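Local coordinates for protein beta subunit of photoactivated adenylyl cyclase (Beggiatoa sp. PS, PDB 5M2A) that probably makes cyclic AMP from ATP in response to blue light, pairing a flavin-binding BLUF photosensor with an adenylyl cyclase catalytic domain, at residues I156-I161 with D274-A279; I249-G254 with Y291-T296. One frame throughout, in Å; residues are numbered along the deposited sequence. Where two conformers were deposited one is given.

How the contacts relate
Contact 1 lays the start of helix 274-285 on strand 150-161, and contact 2 pairs strand 247-258 with strand 293-296. Both belong to the cyclase catalytic domain, and their centres are about 7 Å apart. Strands 150-161 and 247-258 are antiparallel neighbours in one mixed sheet, joined here by Ile156 N to Ser252 O at 2.8 Å. Along the chain the segments alternate: 156-161, 249-254, 274-279, then 291-296, with helix 274-285 leading on to strand 293-296. Besides that backbone bond to Ile156, Ser252 links the two contacts through its hydroxyl, which probably hydrogen-bonds Ala275 O of the helix. Together they illustrate how chain-distant elements interlock beside a metal-binding strand.

Contact 1. Residues I156-I161 with D274-A279; sequences IFFSDI and DAVNVA. With MG (magnesium ion), chain G.
In the catalytic core of the cyclase domain, helix 274-285 rests on strand 150-161 through Val276 and Ala279, which meet Ile156 and Phe158 of the strand. The two segment axes approach to 7.8 Å and run only 28° from parallel. Ala279 puts its CB at the edge of the Phe158 ring, near the ring plane, 3.4 Å from CD2, and also packs it 3.5 Å from Ile156 O. Val276 comes to the far end of the same ring, where its CG1 sits in the ring plane 3.8 Å from CZ. In Phe158, CG is anti to the carbonyl carbon (chi1 -83°), which puts it on the helix side; CE2 of the ring lies 3.1 Å from Val276 O, in an oblique approach. Two residues earlier on the strand, Ile156 uses both branches: CG2 packs on Ala279 CB and CG1 on Ala275 CB, the latter at 3.9 Å. Met207 of strand 205-211 also packs on Phe158 and Val276.

The same strand ends at a magnesium ion, held by Ile161 O at 2.5 Å and by a water; Asp160 and Asp204 complete the residues of the site. Asp160 OD1 forms a salt bridge with Arg287, further along from the helix. The side chains that meet are apolar, though two backbone carbonyl oxygens also lie against carbon, and the small side chain of Ala279 admits the ring edge closely; such packing sets the helix against the strand whose end carries the metal.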
ATOM      1  N   ILE A 156      -2.425 -18.379   1.734  1.00 15.54           N
ATOM      2  CA  ILE A 156      -1.888 -17.176   2.351  1.00 18.62           C
ATOM      3  C   ILE A 156      -0.487 -17.495   2.843  1.00 20.97           C
ATOM      4  O   ILE A 156      -0.262 -18.530   3.477  1.00 15.93           O
ATOM      5  CB  ILE A 156      -2.792 -16.685   3.498  1.00 21.49           C
ATOM      6  CG1 ILE A 156      -4.216 -16.472   2.982  1.00 18.61           C
ATOM      7  CG2 ILE A 156      -2.260 -15.382   4.079  1.00 19.39           C
ATOM      8  CD1 ILE A 156      -4.336 -15.319   1.976  1.00 22.62           C
ATOM      9  N   PHE A 157       0.444 -16.591   2.560  1.00 19.24           N
ATOM     10  CA  PHE A 157       1.855 -16.735   2.882  1.00 15.73           C
ATOM     11  C   PHE A 157       2.218 -15.648   3.891  1.00 14.56           C
ATOM     12  O   PHE A 157       1.881 -14.482   3.692  1.00 17.20           O
ATOM     13  CB  PHE A 157       2.661 -16.621   1.567  1.00 13.18           C
ATOM     14  CG  PHE A 157       4.162 -16.462   1.736  1.00 18.96           C
ATOM     15  CD1 PHE A 157       4.716 -15.270   2.187  1.00 16.73           C
ATOM     16  CD2 PHE A 157       5.018 -17.484   1.328  1.00 16.91           C
ATOM     17  CE1 PHE A 157       6.099 -15.117   2.309  1.00 22.31           C
ATOM     18  CE2 PHE A 157       6.417 -17.331   1.441  1.00 16.13           C
ATOM     19  CZ  PHE A 157       6.951 -16.153   1.929  1.00 17.94           C
ATOM     20  N   PHE A 158       2.892 -16.026   4.977  1.00 17.23           N
ATOM     21  CA  PHE A 158       3.497 -15.063   5.897  1.00 17.91           C
ATOM     22  C   PHE A 158       4.918 -15.516   6.165  1.00 17.16           C
ATOM     23  O   PHE A 158       5.140 -16.688   6.475  1.00 14.67           O
ATOM     24  CB  PHE A 158       2.750 -14.973   7.238  1.00 20.52           C
ATOM     25  CG  PHE A 158       1.560 -14.069   7.228  1.00 26.09           C
ATOM     26  CD1 PHE A 158       1.714 -12.701   7.307  1.00 39.44           C
ATOM     27  CD2 PHE A 158       0.280 -14.587   7.174  1.00 29.44           C
ATOM     28  CE1 PHE A 158       0.616 -11.858   7.316  1.00 40.39           C
ATOM     29  CE2 PHE A 158      -0.825 -13.748   7.183  1.00 33.26           C
ATOM     30  CZ  PHE A 158      -0.655 -12.384   7.254  1.00 35.44           C
ATOM     31  N   SER A 159       5.878 -14.600   6.041  1.00 17.70           N
ATOM     32  CA  SER A 159       7.245 -14.901   6.435  1.00 16.86           C
ATOM     33  C   SER A 159       7.795 -13.720   7.215  1.00 21.30           C
ATOM     34  O   SER A 159       7.476 -12.573   6.911  1.00 25.52           O
ATOM     35  CB  SER A 159       8.132 -15.203   5.230  1.00 16.26           C
ATOM     36  OG  SER A 159       8.282 -14.075   4.383  1.00 18.40           O
ATOM     37  N   ASP A 160       8.614 -13.992   8.230  1.00 17.08           N
ATOM     38  CA  ASP A 160       9.211 -12.889   8.976  1.00 17.41           C
ATOM     39  C   ASP A 160      10.567 -13.317   9.515  1.00 18.46           C
ATOM     40  O   ASP A 160      11.001 -14.459   9.335  1.00 18.78           O
ATOM     41  CB  ASP A 160       8.277 -12.384  10.086  1.00 20.59           C
ATOM     42  CG  ASP A 160       8.237 -13.277  11.298  1.00 35.97           C
ATOM     43  OD1 ASP A 160       8.738 -14.413  11.243  1.00 37.24           O
ATOM     44  OD2 ASP A 160       7.691 -12.823  12.324  1.00 40.87           O
ATOM     45  N   ILE A 161      11.220 -12.391  10.195  1.00 15.82           N
ATOM     46  CA  ILE A 161      12.634 -12.513  10.526  1.00 17.92           C
ATOM     47  C   ILE A 161      12.789 -13.109  11.916  1.00 20.31           C
ATOM     48  O   ILE A 161      12.192 -12.618  12.883  1.00 20.03           O
ATOM     49  CB  ILE A 161      13.317 -11.141  10.448  1.00 16.25           C
ATOM     50  CG1 ILE A 161      13.253 -10.623   9.008  1.00 15.96           C
ATOM     51  CG2 ILE A 161      14.733 -11.234  10.957  1.00 15.17           C
ATOM     52  CD1 ILE A 161      13.869  -9.232   8.824  1.00 19.27           C
ATOM     53  N   ASP A 274     -10.256 -16.519   7.848  1.00 28.69           N
ATOM     54  CA  ASP A 274      -9.524 -17.304   8.840  0.60 33.01           C
ATOM     55  C   ASP A 274      -8.118 -17.631   8.374  1.00 29.58           C
ATOM     56  O   ASP A 274      -7.182 -17.668   9.178  1.00 24.86           O
ATOM     57  CB  ASP A 274     -10.281 -18.598   9.136  0.60 36.26           C
ATOM     58  CG  ASP A 274     -11.068 -18.523  10.414  0.60 41.56           C
ATOM     59  OD1 ASP A 274     -10.614 -17.818  11.337  0.60 45.79           O
ATOM     60  OD2 ASP A 274     -12.134 -19.169  10.493  0.60 46.77           O
ATOM     61  N   ALA A 275      -7.950 -17.876   7.074  1.00 22.61           N
ATOM     62  CA  ALA A 275      -6.652 -18.297   6.563  1.00 25.13           C
ATOM     63  C   ALA A 275      -5.568 -17.270   6.851  1.00 21.10           C
ATOM     64  O   ALA A 275      -4.401 -17.637   7.029  1.00 23.87           O
ATOM     65  CB  ALA A 275      -6.752 -18.569   5.064  1.00 25.73           C
ATOM     66  N   VAL A 276      -5.921 -15.980   6.900  1.00 23.49           N
ATOM     67  CA  VAL A 276      -4.911 -14.961   7.177  1.00 21.24           C
ATOM     68  C   VAL A 276      -4.344 -15.149   8.579  1.00 24.38           C
ATOM     69  O   VAL A 276      -3.122 -15.187   8.777  1.00 23.08           O
ATOM     70  CB  VAL A 276      -5.498 -13.551   6.991  1.00 29.34           C
ATOM     71  CG1 VAL A 276      -4.479 -12.491   7.394  1.00 28.59           C
ATOM     72  CG2 VAL A 276      -5.954 -13.347   5.551  1.00 27.61           C
ATOM     73  N   ASN A 277      -5.225 -15.265   9.576  1.00 24.13           N
ATOM     74  CA  ASN A 277      -4.765 -15.470  10.945  0.55 29.53           C
ATOM     75  C   ASN A 277      -4.005 -16.786  11.083  1.00 28.87           C
ATOM     76  O   ASN A 277      -2.995 -16.855  11.791  1.00 30.00           O
ATOM     77  CB  ASN A 277      -5.949 -15.434  11.910  0.55 32.77           C
ATOM     78  CG  ASN A 277      -5.539 -15.725  13.340  0.55 35.71           C
ATOM     79  OD1 ASN A 277      -4.510 -15.238  13.811  0.55 34.25           O
ATOM     80  ND2 ASN A 277      -6.332 -16.538  14.034  0.55 38.54           N
ATOM     81  N   VAL A 278      -4.479 -17.843  10.419  1.00 25.74           N
ATOM     82  CA  VAL A 278      -3.833 -19.147  10.564  1.00 22.49           C
ATOM     83  C   VAL A 278      -2.417 -19.105  10.007  1.00 19.64           C
ATOM     84  O   VAL A 278      -1.482 -19.623  10.628  1.00 23.52           O
ATOM     85  CB  VAL A 278      -4.667 -20.256   9.899  1.00 25.73           C
ATOM     86  CG1 VAL A 278      -3.890 -21.572   9.921  1.00 22.76           C
ATOM     87  CG2 VAL A 278      -5.976 -20.424  10.624  1.00 28.08           C
ATOM     88  N   ALA A 279      -2.226 -18.474   8.842  1.00 17.32           N
ATOM     89  CA  ALA A 279      -0.892 -18.419   8.262  1.00 18.08           C
ATOM     90  C   ALA A 279       0.064 -17.663   9.175  1.00 17.14           C
ATOM     91  O   ALA A 279       1.213 -18.077   9.357  1.00 19.40           O
ATOM     92  CB  ALA A 279      -0.946 -17.780   6.872  1.00 20.33           C
TER
HETATM   93 MG    MG G 405      10.031 -11.478  13.553  1.00 32.82          MG
HETATM   94  O   HOH W   1      10.396 -12.479  15.407  1.00 52.58           O

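Contact 2. Residues I249-G254 with Y291-T296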
ATOM      1  N   ILE A 249       8.344 -19.374   8.040  1.00 16.40           N
ATOM      2  CA  ILE A 249       7.291 -19.159   7.056  1.00 13.96           C
ATOM      3  C   ILE A 249       6.084 -19.993   7.430  1.00 13.80           C
ATOM      4  O   ILE A 249       6.229 -21.163   7.794  1.00 16.08           O
ATOM      5  CB  ILE A 249       7.764 -19.489   5.626  1.00 19.25           C
ATOM      6  CG1 ILE A 249       8.996 -18.633   5.296  1.00 17.29           C
ATOM      7  CG2 ILE A 249       6.647 -19.242   4.613  1.00 15.92           C
ATOM      8  CD1 ILE A 249       9.700 -18.963   3.991  1.00 18.19           C
ATOM      9  N   GLY A 250       4.904 -19.390   7.345  1.00 16.43           N
ATOM     10  CA  GLY A 250       3.650 -20.118   7.514  1.00 13.76           C
ATOM     11  C   GLY A 250       2.796 -19.996   6.267  1.00 16.79           C
ATOM     12  O   GLY A 250       2.774 -18.945   5.622  1.00 17.66           O
ATOM     13  N   LEU A 251       2.092 -21.077   5.933  1.00 17.22           N
ATOM     14  CA  LEU A 251       1.163 -21.067   4.811  1.00 16.03           C
ATOM     15  C   LEU A 251      -0.176 -21.625   5.248  1.00 14.18           C
ATOM     16  O   LEU A 251      -0.239 -22.615   5.986  1.00 17.85           O
ATOM     17  CB  LEU A 251       1.679 -21.903   3.647  1.00 17.80           C
ATOM     18  CG  LEU A 251       3.105 -21.707   3.142  1.00 16.59           C
ATOM     19  CD1 LEU A 251       3.404 -22.780   2.117  1.00 16.78           C
ATOM     20  CD2 LEU A 251       3.278 -20.327   2.535  1.00 17.51           C
ATOM     21  N   SER A 252      -1.254 -21.024   4.752  1.00 16.26           N
ATOM     22  CA  SER A 252      -2.583 -21.540   5.031  1.00 16.13           C
ATOM     23  C   SER A 252      -3.370 -21.539   3.731  1.00 17.38           C
ATOM     24  O   SER A 252      -2.936 -20.980   2.724  1.00 21.34           O
ATOM     25  CB  SER A 252      -3.312 -20.709   6.084  1.00 22.77           C
ATOM     26  OG  SER A 252      -3.585 -19.423   5.563  1.00 27.80           O
ATOM     27  N   TYR A 253      -4.511 -22.214   3.754  1.00 19.97           N
ATOM     28  CA  TYR A 253      -5.379 -22.289   2.588  1.00 19.57           C
ATOM     29  C   TYR A 253      -6.819 -22.128   3.036  1.00 23.43           C
ATOM     30  O   TYR A 253      -7.247 -22.774   3.998  1.00 23.34           O
ATOM     31  CB  TYR A 253      -5.213 -23.622   1.859  1.00 21.05           C
ATOM     32  CG  TYR A 253      -6.168 -23.788   0.702  1.00 19.88           C
ATOM     33  CD1 TYR A 253      -6.075 -22.964  -0.416  1.00 23.77           C
ATOM     34  CD2 TYR A 253      -7.153 -24.760   0.721  1.00 29.39           C
ATOM     35  CE1 TYR A 253      -6.939 -23.117  -1.486  1.00 24.58           C
ATOM     36  CE2 TYR A 253      -8.022 -24.918  -0.350  1.00 29.39           C
ATOM     37  CZ  TYR A 253      -7.911 -24.088  -1.443  1.00 26.83           C
ATOM     38  OH  TYR A 253      -8.768 -24.244  -2.512  1.00 28.36           O
ATOM     39  N   GLY A 254      -7.575 -21.290   2.341  1.00 19.94           N
ATOM     40  CA  GLY A 254      -8.971 -21.181   2.709  1.00 23.15           C
ATOM     41  C   GLY A 254      -9.664 -20.119   1.895  1.00 24.48           C
ATOM     42  O   GLY A 254      -9.077 -19.506   0.995  1.00 22.77           O
ATOM     43  N   TYR A 291      11.580 -27.114  11.969  1.00 23.62           N
ATOM     44  CA  TYR A 291      11.374 -26.787  10.568  1.00 18.77           C
ATOM     45  C   TYR A 291      11.055 -25.304  10.444  1.00 19.84           C
ATOM     46  O   TYR A 291      10.371 -24.730  11.294  1.00 24.98           O
ATOM     47  CB  TYR A 291      10.206 -27.583   9.953  1.00 21.07           C
ATOM     48  CG  TYR A 291      10.402 -29.070  10.050  1.00 22.56           C
ATOM     49  CD1 TYR A 291      10.049 -29.762  11.198  1.00 25.49           C
ATOM     50  CD2 TYR A 291      10.961 -29.779   8.997  1.00 25.83           C
ATOM     51  CE1 TYR A 291      10.243 -31.119  11.299  1.00 31.07           C
ATOM     52  CE2 TYR A 291      11.168 -31.144   9.092  1.00 34.21           C
ATOM     53  CZ  TYR A 291      10.801 -31.803  10.242  1.00 37.47           C
ATOM     54  OH  TYR A 291      10.992 -33.153  10.347  1.00 37.34           O
ATOM     55  N   ALA A 292      11.519 -24.706   9.351  1.00 21.70           N
ATOM     56  CA  ALA A 292      11.349 -23.277   9.098  1.00 18.52           C
ATOM     57  C   ALA A 292      10.100 -22.951   8.286  1.00 20.64           C
ATOM     58  O   ALA A 292       9.856 -21.773   7.983  1.00 18.37           O
ATOM     59  CB  ALA A 292      12.585 -22.733   8.382  1.00 19.87           C
ATOM     60  N   LEU A 293       9.323 -23.964   7.909  1.00 21.11           N
ATOM     61  CA  LEU A 293       8.101 -23.800   7.133  1.00 22.73           C
ATOM     62  C   LEU A 293       7.010 -24.636   7.783  1.00 21.20           C
ATOM     63  O   LEU A 293       7.227 -25.812   8.072  1.00 20.33           O
ATOM     64  CB  LEU A 293       8.309 -24.253   5.684  1.00 21.80           C
ATOM     65  CG  LEU A 293       7.070 -24.419   4.809  1.00 23.51           C
ATOM     66  CD1 LEU A 293       6.411 -23.064   4.608  1.00 17.28           C
ATOM     67  CD2 LEU A 293       7.454 -25.045   3.476  1.00 23.13           C
ATOM     68  N   ALA A 294       5.846 -24.043   8.011  1.00 17.85           N
ATOM     69  CA  ALA A 294       4.717 -24.796   8.545  1.00 19.11           C
ATOM     70  C   ALA A 294       3.457 -24.440   7.779  1.00 17.45           C
ATOM     71  O   ALA A 294       3.239 -23.272   7.456  1.00 22.69           O
ATOM     72  CB  ALA A 294       4.503 -24.515  10.038  1.00 20.76           C
ATOM     73  N   PHE A 295       2.609 -25.435   7.511  1.00 21.44           N
ATOM     74  CA  PHE A 295       1.412 -25.145   6.740  1.00 17.41           C
ATOM     75  C   PHE A 295       0.291 -26.110   7.110  1.00 19.14           C
ATOM     76  O   PHE A 295       0.484 -27.097   7.836  1.00 22.02           O
ATOM     77  CB  PHE A 295       1.707 -25.144   5.226  1.00 15.19           C
ATOM     78  CG  PHE A 295       2.404 -26.379   4.734  1.00 17.46           C
ATOM     79  CD1 PHE A 295       1.700 -27.560   4.549  1.00 18.63           C
ATOM     80  CD2 PHE A 295       3.764 -26.347   4.431  1.00 20.39           C
ATOM     81  CE1 PHE A 295       2.338 -28.706   4.091  1.00 18.86           C
ATOM     82  CE2 PHE A 295       4.408 -27.496   3.978  1.00 23.08           C
ATOM     83  CZ  PHE A 295       3.701 -28.665   3.809  1.00 18.96           C
ATOM     84  N   THR A 296      -0.901 -25.788   6.619  1.00 22.40           N
ATOM     85  CA  THR A 296      -2.107 -26.534   6.954  1.00 23.03           C
ATOM     86  C   THR A 296      -2.305 -27.726   6.029  1.00 22.02           C
ATOM     87  O   THR A 296      -1.675 -27.843   4.977  1.00 21.14           O
ATOM     88  CB  THR A 296      -3.339 -25.633   6.877  1.00 24.30           C
ATOM     89  OG1 THR A 296      -3.470 -25.131   5.541  1.00 20.71           O
ATOM     90  CG2 THR A 296      -3.210 -24.463   7.839  1.00 20.16           C
TER
HETATM   91  O   HOH W   2      -6.008 -24.873   5.142  1.00 36.26           O
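The ring of Phe295, which shares one face of the sheet with Leu251, has Leu293 CG in its own plane at the edge, while Leu251 CD1 approaches it obliquely. Phe295 CG lies between the backbone N and the carbonyl carbon (chi1 52°), carrying the ring off from the neighbouring strand; the closer side-chain touch is made at the root, CB to Leu251 CB at 3.6 Å. The Tyr253 side chain also leads away from the partner strand and touches Glu153, Lys212 and Cys302.

This is a parallel strand pair within the mixed sheet of the class III cyclase domain, the two segments diverging by only 12°. Its bonds alternate as parallel pairing requires. Ile249 N donates to Ala292 O at 2.8 Å, and Ile249 O accepts from Ala294 N at 2.9 Å in a fairly straight bond, 157° at the hydrogen. Leu251 N then donates to Ala294 O, also at 2.9 Å. The last bond, Thr296 N to Leu251 O, is weak at 3.3 Å, where the strand gives way to helix 297-301.

On the face bearing Ile249, Leu251, Leu293 and Phe295, Leu293 CD1 fits against Ile249 CG2 and, at 3.9 Å, against Leu251 CG. Helix 215-235 covers this apolar patch with Ile219 and Ser222. Ala294 CB lies on the other face, where its partner Gly250 contributes no side chain; beyond them, Ser252 and Thr296 both pack on Val278 of helix 274-285.

Thr296 occupies the N-cap position, its OG1 making a weak hydrogen bond to Val299 N. A water closes the same end, donating a hydrogen bond to Tyr253 O at 2.7 Å and sharing another with Thr296 OG1 at 2.6 Å.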